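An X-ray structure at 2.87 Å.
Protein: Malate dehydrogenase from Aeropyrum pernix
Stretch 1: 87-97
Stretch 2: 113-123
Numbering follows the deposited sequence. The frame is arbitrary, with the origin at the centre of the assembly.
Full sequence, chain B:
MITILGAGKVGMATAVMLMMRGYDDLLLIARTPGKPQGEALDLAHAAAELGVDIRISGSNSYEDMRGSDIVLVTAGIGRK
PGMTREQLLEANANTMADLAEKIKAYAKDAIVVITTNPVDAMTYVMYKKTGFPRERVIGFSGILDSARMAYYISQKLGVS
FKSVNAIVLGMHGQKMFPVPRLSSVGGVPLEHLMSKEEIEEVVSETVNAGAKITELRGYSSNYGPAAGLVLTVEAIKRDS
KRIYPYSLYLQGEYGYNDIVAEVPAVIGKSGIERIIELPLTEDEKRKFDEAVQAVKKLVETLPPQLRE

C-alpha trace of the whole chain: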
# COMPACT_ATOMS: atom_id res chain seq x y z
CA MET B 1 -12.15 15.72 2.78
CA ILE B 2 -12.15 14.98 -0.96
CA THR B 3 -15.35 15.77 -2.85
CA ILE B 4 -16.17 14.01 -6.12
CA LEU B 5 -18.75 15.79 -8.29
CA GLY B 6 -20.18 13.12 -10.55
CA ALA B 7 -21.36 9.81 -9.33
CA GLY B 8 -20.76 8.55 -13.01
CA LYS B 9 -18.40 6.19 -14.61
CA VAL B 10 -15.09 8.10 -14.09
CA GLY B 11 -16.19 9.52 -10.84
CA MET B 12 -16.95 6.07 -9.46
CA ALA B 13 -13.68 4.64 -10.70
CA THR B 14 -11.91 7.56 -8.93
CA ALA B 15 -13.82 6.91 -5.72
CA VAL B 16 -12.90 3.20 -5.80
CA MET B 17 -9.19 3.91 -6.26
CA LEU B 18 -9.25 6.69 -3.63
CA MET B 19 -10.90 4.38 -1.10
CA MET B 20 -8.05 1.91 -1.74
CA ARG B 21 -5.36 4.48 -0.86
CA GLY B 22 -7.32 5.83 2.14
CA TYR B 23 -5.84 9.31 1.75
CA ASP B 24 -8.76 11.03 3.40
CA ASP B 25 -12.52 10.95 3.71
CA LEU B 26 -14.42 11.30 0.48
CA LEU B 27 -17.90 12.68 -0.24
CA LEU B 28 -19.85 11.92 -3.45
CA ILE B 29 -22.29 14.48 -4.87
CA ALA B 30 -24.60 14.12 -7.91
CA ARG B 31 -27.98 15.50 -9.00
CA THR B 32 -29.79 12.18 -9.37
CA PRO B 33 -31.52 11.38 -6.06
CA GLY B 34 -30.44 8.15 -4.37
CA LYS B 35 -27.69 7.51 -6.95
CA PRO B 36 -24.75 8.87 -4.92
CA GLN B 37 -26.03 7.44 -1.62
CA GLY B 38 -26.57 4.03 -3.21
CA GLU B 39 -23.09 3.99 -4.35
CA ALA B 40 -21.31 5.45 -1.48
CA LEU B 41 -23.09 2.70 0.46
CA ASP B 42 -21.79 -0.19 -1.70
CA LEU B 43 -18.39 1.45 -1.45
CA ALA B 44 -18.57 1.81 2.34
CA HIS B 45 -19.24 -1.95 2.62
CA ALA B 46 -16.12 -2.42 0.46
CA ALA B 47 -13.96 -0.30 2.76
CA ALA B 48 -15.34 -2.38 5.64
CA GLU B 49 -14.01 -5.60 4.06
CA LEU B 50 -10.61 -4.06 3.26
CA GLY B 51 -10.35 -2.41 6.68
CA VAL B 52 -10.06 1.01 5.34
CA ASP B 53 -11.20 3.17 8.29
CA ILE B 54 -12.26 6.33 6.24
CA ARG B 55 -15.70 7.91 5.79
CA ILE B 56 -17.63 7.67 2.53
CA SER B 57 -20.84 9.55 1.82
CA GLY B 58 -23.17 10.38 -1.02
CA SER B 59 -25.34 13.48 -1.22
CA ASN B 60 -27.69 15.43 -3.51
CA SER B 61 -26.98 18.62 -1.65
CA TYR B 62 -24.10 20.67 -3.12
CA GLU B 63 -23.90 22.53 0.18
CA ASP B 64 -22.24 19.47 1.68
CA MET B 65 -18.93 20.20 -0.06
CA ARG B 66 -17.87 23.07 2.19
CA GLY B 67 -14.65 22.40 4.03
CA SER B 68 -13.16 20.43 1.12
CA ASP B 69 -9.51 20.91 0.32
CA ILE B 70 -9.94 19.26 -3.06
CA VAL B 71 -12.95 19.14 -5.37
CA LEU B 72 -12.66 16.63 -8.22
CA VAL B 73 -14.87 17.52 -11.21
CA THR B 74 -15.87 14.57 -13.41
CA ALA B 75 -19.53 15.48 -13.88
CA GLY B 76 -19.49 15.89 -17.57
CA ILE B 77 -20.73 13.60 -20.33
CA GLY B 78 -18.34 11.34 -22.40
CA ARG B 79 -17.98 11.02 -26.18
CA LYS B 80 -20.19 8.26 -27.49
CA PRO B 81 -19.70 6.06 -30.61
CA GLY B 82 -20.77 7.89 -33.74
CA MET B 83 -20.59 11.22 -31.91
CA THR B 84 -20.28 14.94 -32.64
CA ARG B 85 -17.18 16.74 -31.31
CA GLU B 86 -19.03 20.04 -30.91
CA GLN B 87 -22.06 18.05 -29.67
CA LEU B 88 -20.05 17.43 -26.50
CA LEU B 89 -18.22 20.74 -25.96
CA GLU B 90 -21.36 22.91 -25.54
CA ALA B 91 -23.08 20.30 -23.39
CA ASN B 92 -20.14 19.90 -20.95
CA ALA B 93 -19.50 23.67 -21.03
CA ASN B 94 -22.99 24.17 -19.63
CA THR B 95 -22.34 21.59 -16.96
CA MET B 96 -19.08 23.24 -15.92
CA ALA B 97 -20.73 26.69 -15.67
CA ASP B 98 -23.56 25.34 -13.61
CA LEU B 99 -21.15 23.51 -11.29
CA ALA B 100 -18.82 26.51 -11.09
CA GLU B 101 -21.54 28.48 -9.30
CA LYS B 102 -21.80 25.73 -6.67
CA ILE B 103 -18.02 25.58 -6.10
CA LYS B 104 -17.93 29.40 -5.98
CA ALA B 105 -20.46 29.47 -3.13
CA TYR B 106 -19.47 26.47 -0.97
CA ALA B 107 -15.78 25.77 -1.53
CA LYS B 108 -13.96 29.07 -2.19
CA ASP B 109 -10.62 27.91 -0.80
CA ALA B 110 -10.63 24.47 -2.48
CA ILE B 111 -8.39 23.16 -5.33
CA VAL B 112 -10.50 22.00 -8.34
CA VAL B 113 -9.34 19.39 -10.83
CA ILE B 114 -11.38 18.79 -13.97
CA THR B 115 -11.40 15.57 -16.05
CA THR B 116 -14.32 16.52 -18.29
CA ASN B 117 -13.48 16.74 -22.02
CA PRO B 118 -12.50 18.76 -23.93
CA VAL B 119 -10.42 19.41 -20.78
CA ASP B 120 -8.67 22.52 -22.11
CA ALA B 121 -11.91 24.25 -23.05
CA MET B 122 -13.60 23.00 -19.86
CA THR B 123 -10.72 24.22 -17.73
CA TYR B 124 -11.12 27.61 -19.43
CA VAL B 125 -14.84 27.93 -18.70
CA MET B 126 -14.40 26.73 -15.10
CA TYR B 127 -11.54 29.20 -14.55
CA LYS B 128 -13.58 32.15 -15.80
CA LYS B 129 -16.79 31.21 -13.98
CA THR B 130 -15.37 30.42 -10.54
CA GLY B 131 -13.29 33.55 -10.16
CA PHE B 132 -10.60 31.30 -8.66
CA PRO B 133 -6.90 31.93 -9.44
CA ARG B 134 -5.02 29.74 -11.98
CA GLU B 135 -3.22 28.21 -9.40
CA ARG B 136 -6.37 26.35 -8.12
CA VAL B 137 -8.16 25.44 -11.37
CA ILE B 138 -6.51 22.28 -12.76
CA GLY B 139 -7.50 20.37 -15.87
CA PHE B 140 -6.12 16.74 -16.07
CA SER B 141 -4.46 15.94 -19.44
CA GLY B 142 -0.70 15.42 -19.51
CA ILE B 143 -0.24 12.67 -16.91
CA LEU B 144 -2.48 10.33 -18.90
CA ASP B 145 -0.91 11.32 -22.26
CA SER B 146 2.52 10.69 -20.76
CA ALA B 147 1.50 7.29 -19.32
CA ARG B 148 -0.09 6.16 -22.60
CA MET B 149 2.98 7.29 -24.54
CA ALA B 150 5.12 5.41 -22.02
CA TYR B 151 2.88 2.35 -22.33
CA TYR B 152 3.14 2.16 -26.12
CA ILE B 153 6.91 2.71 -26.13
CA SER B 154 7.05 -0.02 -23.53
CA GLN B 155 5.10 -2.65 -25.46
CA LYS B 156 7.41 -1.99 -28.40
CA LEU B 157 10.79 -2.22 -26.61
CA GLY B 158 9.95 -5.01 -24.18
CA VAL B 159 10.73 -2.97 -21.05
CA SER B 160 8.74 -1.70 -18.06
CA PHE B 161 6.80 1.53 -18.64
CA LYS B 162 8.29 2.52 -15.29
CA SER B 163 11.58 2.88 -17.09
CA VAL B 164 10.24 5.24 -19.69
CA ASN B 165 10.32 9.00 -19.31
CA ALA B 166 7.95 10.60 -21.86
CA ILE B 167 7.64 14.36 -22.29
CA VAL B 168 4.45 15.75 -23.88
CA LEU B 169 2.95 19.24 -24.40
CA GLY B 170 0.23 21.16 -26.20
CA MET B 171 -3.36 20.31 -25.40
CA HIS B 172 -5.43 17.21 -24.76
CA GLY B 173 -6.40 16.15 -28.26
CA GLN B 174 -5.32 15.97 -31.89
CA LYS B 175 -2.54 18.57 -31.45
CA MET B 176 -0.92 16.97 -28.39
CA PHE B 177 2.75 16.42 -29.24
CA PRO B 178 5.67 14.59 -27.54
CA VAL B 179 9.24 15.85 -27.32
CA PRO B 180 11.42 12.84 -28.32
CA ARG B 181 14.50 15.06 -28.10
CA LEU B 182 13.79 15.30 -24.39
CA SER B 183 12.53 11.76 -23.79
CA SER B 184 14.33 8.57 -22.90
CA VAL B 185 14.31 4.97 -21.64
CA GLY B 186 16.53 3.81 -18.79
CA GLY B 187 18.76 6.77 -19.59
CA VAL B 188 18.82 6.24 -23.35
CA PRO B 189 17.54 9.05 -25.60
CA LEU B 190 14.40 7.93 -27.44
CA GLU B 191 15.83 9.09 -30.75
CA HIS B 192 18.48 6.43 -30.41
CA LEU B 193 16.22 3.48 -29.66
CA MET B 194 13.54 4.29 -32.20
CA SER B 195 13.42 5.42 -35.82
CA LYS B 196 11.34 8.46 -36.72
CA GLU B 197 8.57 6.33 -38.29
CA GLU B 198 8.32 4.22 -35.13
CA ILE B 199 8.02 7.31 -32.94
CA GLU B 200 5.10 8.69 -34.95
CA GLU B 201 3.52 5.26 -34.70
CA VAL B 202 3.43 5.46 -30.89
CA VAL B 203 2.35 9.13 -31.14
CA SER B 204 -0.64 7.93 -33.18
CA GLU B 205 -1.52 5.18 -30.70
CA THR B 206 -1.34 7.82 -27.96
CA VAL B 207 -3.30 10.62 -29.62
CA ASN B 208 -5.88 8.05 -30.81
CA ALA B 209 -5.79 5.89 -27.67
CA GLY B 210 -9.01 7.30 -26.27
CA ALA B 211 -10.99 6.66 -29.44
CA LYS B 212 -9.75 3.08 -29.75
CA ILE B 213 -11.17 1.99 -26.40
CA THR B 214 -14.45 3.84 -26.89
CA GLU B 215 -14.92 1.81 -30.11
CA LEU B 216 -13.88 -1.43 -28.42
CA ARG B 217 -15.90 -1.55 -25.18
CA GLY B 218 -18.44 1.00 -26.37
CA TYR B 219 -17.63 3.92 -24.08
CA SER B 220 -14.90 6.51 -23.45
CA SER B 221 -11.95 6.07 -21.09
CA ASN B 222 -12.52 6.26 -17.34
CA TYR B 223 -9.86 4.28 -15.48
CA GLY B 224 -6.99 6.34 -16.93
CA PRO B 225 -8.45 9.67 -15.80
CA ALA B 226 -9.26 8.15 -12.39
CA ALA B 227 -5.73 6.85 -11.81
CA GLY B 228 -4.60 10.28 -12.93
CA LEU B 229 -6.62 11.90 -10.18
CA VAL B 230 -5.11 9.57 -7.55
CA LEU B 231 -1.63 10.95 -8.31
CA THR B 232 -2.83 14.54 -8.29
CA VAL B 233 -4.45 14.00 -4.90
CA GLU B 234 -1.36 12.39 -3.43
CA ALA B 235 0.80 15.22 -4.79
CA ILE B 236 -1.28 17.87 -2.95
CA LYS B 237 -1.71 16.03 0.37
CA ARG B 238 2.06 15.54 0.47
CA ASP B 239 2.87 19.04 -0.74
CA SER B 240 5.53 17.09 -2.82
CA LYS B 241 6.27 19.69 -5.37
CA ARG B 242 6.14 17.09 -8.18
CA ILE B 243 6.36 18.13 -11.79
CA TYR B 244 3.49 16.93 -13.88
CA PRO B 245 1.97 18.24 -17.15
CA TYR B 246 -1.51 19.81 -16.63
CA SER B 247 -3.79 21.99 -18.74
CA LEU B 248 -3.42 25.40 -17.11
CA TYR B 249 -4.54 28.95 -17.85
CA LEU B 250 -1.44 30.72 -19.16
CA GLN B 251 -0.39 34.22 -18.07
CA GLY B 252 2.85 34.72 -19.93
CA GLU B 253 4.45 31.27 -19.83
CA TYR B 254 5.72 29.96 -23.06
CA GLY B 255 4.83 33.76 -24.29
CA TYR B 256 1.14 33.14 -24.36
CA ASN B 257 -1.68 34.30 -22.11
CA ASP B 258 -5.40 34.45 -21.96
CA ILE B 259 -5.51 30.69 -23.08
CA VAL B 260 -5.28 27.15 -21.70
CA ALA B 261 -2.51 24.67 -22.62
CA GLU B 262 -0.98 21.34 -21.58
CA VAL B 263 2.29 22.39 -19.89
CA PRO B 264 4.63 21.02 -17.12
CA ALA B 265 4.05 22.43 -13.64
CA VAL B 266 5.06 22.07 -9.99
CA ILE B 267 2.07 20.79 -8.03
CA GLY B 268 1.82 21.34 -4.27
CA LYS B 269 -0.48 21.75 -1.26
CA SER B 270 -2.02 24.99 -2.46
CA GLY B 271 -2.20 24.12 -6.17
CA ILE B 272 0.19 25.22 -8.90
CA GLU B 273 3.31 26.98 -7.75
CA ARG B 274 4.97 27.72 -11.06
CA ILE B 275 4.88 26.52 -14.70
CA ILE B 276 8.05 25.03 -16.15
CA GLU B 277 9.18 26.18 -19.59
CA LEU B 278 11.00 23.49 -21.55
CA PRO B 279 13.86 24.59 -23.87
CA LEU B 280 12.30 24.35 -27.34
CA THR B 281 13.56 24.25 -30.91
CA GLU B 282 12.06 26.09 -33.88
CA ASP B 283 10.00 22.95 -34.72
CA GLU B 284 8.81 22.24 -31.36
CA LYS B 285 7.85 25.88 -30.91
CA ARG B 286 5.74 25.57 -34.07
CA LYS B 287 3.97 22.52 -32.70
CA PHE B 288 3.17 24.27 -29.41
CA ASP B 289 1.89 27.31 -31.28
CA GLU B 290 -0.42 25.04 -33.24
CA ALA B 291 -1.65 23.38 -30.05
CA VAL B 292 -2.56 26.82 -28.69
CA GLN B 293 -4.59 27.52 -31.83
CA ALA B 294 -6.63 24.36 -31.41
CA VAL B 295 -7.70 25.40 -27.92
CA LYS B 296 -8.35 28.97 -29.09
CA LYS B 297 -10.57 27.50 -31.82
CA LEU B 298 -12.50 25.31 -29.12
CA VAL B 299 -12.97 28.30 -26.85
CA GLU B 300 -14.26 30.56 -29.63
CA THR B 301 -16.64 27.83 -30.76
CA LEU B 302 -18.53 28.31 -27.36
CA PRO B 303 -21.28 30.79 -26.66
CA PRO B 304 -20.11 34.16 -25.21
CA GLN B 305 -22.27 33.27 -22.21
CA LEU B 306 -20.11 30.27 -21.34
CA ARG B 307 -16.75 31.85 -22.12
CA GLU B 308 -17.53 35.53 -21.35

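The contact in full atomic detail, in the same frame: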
# COMPACT_ATOMS: atom_id res chain seq x y z
N GLN B 87 -20.86 18.50 -30.38
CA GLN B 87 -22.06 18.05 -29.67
C GLN B 87 -21.75 17.54 -28.26
O GLN B 87 -22.59 16.91 -27.60
CB GLN B 87 -22.76 16.96 -30.49
CG GLN B 87 -24.23 16.70 -30.16
CD GLN B 87 -24.91 15.88 -31.26
OE1 GLN B 87 -24.51 14.74 -31.54
NE2 GLN B 87 -25.93 16.46 -31.90
N LEU B 88 -20.53 17.81 -27.83
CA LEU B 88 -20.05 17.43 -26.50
C LEU B 88 -19.68 18.75 -25.80
O LEU B 88 -20.25 19.12 -24.77
CB LEU B 88 -18.81 16.54 -26.65
CG LEU B 88 -18.21 15.97 -25.38
CD1 LEU B 88 -18.93 14.67 -25.04
CD2 LEU B 88 -16.73 15.72 -25.57
N LEU B 89 -18.73 19.45 -26.41
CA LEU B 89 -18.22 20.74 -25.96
C LEU B 89 -19.24 21.67 -25.28
O LEU B 89 -19.08 22.05 -24.12
CB LEU B 89 -17.62 21.46 -27.17
CG LEU B 89 -16.91 22.81 -27.02
CD1 LEU B 89 -15.69 22.67 -26.13
CD2 LEU B 89 -16.51 23.32 -28.41
N GLU B 90 -20.36 21.94 -25.96
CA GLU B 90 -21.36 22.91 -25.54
C GLU B 90 -22.12 22.32 -24.36
O GLU B 90 -22.45 23.02 -23.40
CB GLU B 90 -22.31 23.20 -26.71
CG GLU B 90 -23.30 24.33 -26.45
CD GLU B 90 -23.92 24.84 -27.73
OE1 GLU B 90 -23.14 25.27 -28.62
OE2 GLU B 90 -25.17 24.82 -27.86
N ALA B 91 -22.38 21.02 -24.44
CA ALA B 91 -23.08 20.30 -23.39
C ALA B 91 -22.26 20.38 -22.09
O ALA B 91 -22.76 20.88 -21.08
CB ALA B 91 -23.29 18.84 -23.80
N ASN B 92 -21.02 19.89 -22.12
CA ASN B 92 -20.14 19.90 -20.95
C ASN B 92 -19.80 21.31 -20.45
O ASN B 92 -19.57 21.52 -19.24
CB ASN B 92 -18.87 19.08 -21.24
CG ASN B 92 -19.15 17.58 -21.33
OD1 ASN B 92 -20.03 17.06 -20.64
ND2 ASN B 92 -18.39 16.88 -22.15
N ALA B 93 -19.77 22.27 -21.38
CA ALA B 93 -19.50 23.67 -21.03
C ALA B 93 -20.63 24.14 -20.12
O ALA B 93 -20.39 24.83 -19.13
CB ALA B 93 -19.44 24.52 -22.29
N ASN B 94 -21.86 23.77 -20.45
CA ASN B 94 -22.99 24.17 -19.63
C ASN B 94 -22.89 23.54 -18.26
O ASN B 94 -23.16 24.18 -17.25
CB ASN B 94 -24.30 23.77 -20.29
CG ASN B 94 -24.62 24.63 -21.49
OD1 ASN B 94 -24.93 25.82 -21.34
ND2 ASN B 94 -24.52 24.06 -22.69
N THR B 95 -22.48 22.28 -18.23
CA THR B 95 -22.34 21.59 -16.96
C THR B 95 -21.31 22.30 -16.09
O THR B 95 -21.58 22.60 -14.92
CB THR B 95 -21.89 20.15 -17.19
OG1 THR B 95 -22.92 19.46 -17.90
CG2 THR B 95 -21.64 19.47 -15.86
N MET B 96 -20.14 22.57 -16.65
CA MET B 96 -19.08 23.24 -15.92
C MET B 96 -19.59 24.56 -15.31
O MET B 96 -19.44 24.78 -14.12
CB MET B 96 -17.88 23.49 -16.85
CG MET B 96 -17.22 22.21 -17.42
SD MET B 96 -16.57 21.07 -16.17
CE MET B 96 -17.99 20.04 -15.86
N ALA B 97 -20.20 25.41 -16.14
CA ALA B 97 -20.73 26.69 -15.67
C ALA B 97 -21.64 26.47 -14.48
O ALA B 97 -21.47 27.06 -13.41
CB ALA B 97 -21.52 27.36 -16.78
N VAL B 113 -10.08 20.10 -9.75
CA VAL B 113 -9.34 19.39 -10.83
C VAL B 113 -10.40 18.88 -11.81
O VAL B 113 -11.36 18.23 -11.35
CB VAL B 113 -8.48 18.25 -10.31
CG1 VAL B 113 -7.72 17.52 -11.43
CG2 VAL B 113 -7.44 18.71 -9.28
N ILE B 114 -10.36 19.22 -13.02
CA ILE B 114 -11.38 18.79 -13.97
C ILE B 114 -10.87 17.63 -14.83
O ILE B 114 -9.69 17.58 -15.16
CB ILE B 114 -11.75 19.93 -14.94
CG1 ILE B 114 -11.80 21.27 -14.19
CG2 ILE B 114 -13.07 19.63 -15.64
CD1 ILE B 114 -12.87 21.34 -13.14
N THR B 115 -11.76 16.69 -15.17
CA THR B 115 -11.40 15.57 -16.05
C THR B 115 -12.24 15.70 -17.32
O THR B 115 -11.84 15.25 -18.39
CB THR B 115 -11.70 14.16 -15.45
OG1 THR B 115 -13.10 14.05 -15.19
CG2 THR B 115 -10.93 13.90 -14.17
N THR B 116 -13.40 16.33 -17.19
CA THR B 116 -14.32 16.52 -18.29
C THR B 116 -13.64 17.00 -19.57
O THR B 116 -12.79 17.89 -19.54
CB THR B 116 -15.43 17.53 -17.92
OG1 THR B 116 -15.89 17.27 -16.59
CG2 THR B 116 -16.61 17.40 -18.88
N ASN B 117 -14.04 16.41 -20.70
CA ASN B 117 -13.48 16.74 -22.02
C ASN B 117 -14.45 17.53 -22.90
O ASN B 117 -15.66 17.33 -22.83
CB ASN B 117 -13.05 15.47 -22.74
CG ASN B 117 -11.70 14.97 -22.28
OD1 ASN B 117 -10.73 15.70 -22.30
ND2 ASN B 117 -11.64 13.71 -21.88
N PRO B 118 -13.93 18.42 -23.76
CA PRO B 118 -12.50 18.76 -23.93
C PRO B 118 -11.91 19.50 -22.72
O PRO B 118 -12.24 20.66 -22.47
CB PRO B 118 -12.51 19.65 -25.19
CG PRO B 118 -13.69 19.16 -25.94
CD PRO B 118 -14.72 18.99 -24.85
N VAL B 119 -11.03 18.83 -21.98
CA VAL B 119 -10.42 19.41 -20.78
C VAL B 119 -9.96 20.86 -20.87
O VAL B 119 -10.29 21.69 -20.02
CB VAL B 119 -9.21 18.58 -20.29
CG1 VAL B 119 -8.89 18.93 -18.84
CG2 VAL B 119 -9.51 17.10 -20.39
N ASP B 120 -9.19 21.17 -21.91
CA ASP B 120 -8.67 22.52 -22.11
C ASP B 120 -9.78 23.56 -22.13
O ASP B 120 -9.73 24.55 -21.41
CB ASP B 120 -7.85 22.54 -23.39
CG ASP B 120 -6.74 21.52 -23.37
OD1 ASP B 120 -6.78 20.56 -24.18
OD2 ASP B 120 -5.84 21.67 -22.52
N ALA B 121 -10.79 23.33 -22.96
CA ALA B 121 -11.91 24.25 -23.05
C ALA B 121 -12.66 24.28 -21.72
O ALA B 121 -13.03 25.34 -21.23
CB ALA B 121 -12.83 23.84 -24.18
N MET B 122 -12.88 23.10 -21.12
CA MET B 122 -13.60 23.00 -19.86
C MET B 122 -12.85 23.71 -18.75
O MET B 122 -13.45 24.38 -17.91
CB MET B 122 -13.81 21.53 -19.48
CG MET B 122 -14.71 20.74 -20.42
SD MET B 122 -16.35 21.50 -20.70
CE MET B 122 -16.12 22.22 -22.35
N THR B 123 -11.54 23.56 -18.73
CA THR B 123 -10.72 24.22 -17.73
C THR B 123 -10.89 25.73 -17.88
O THR B 123 -10.97 26.46 -16.90
CB THR B 123 -9.24 23.86 -17.90
OG1 THR B 123 -9.09 22.44 -17.75
CG2 THR B 123 -8.39 24.57 -16.86

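A helix often packs against a neighbouring segment by offering a hollow between successive turns, into which one long side chain is pressed. Malate dehydrogenase from Aeropyrum pernix gives a compact example. Residues 87-97 lie within a longer helix; residues 113-123 leave a strand at Ile114, pass through a loop, and enter a second helix at Val119, with Pro118 at its N-cap position. The two helix axes run in broadly the same direction, inclined by 34° and 9.8 Å apart at closest approach.

The principal bump is Met122. Its CA-to-CB bond points sideways, but an m, m start to the side chain brings its end nearer the first helix, where it sits among Leu89, Asn92, Ala93 and Met96. These four residues, at positions i, i+3, i+4 and i+7, outline a hollow on one helical face. Met122 SD lies 3.5 Å from Asn92 CB and 3.5 Å from Met96 CG, while Met122 CE lies 3.8 Å from Leu89 CD1 and 4.0 Å from Ala93 CB. The small methyl of Ala93 forms a low part of the wall, and the backbones come close here, with the CA atoms of Ala93 and Met122 6.1 Å apart.

Around this knob the fit continues, through apolar groups that pack by shape and dispersion. Leu89 CD1 rests 3.7 Å from Ala121 CB and 4.0 Å from Pro118 CD, so the leucine meets both the start and the first turn of the second helix. Leu88 CD2 approaches the same proline atom, Pro118 CD, at 3.9 Å. Farther along, Met96 SD reaches Ile114 CG2 at 3.8 Å, extending the apolar contact to the strand.

One hydrogen bond crosses the interface: Asn92 ND2 donates to Asn117 O at 2.8 Å, tying the helix to the carbonyl of the cis peptide bond between Asn117 and Pro118. Thr116 CG2 packs against the same amide group, 3.5 Å from Asn92 CG.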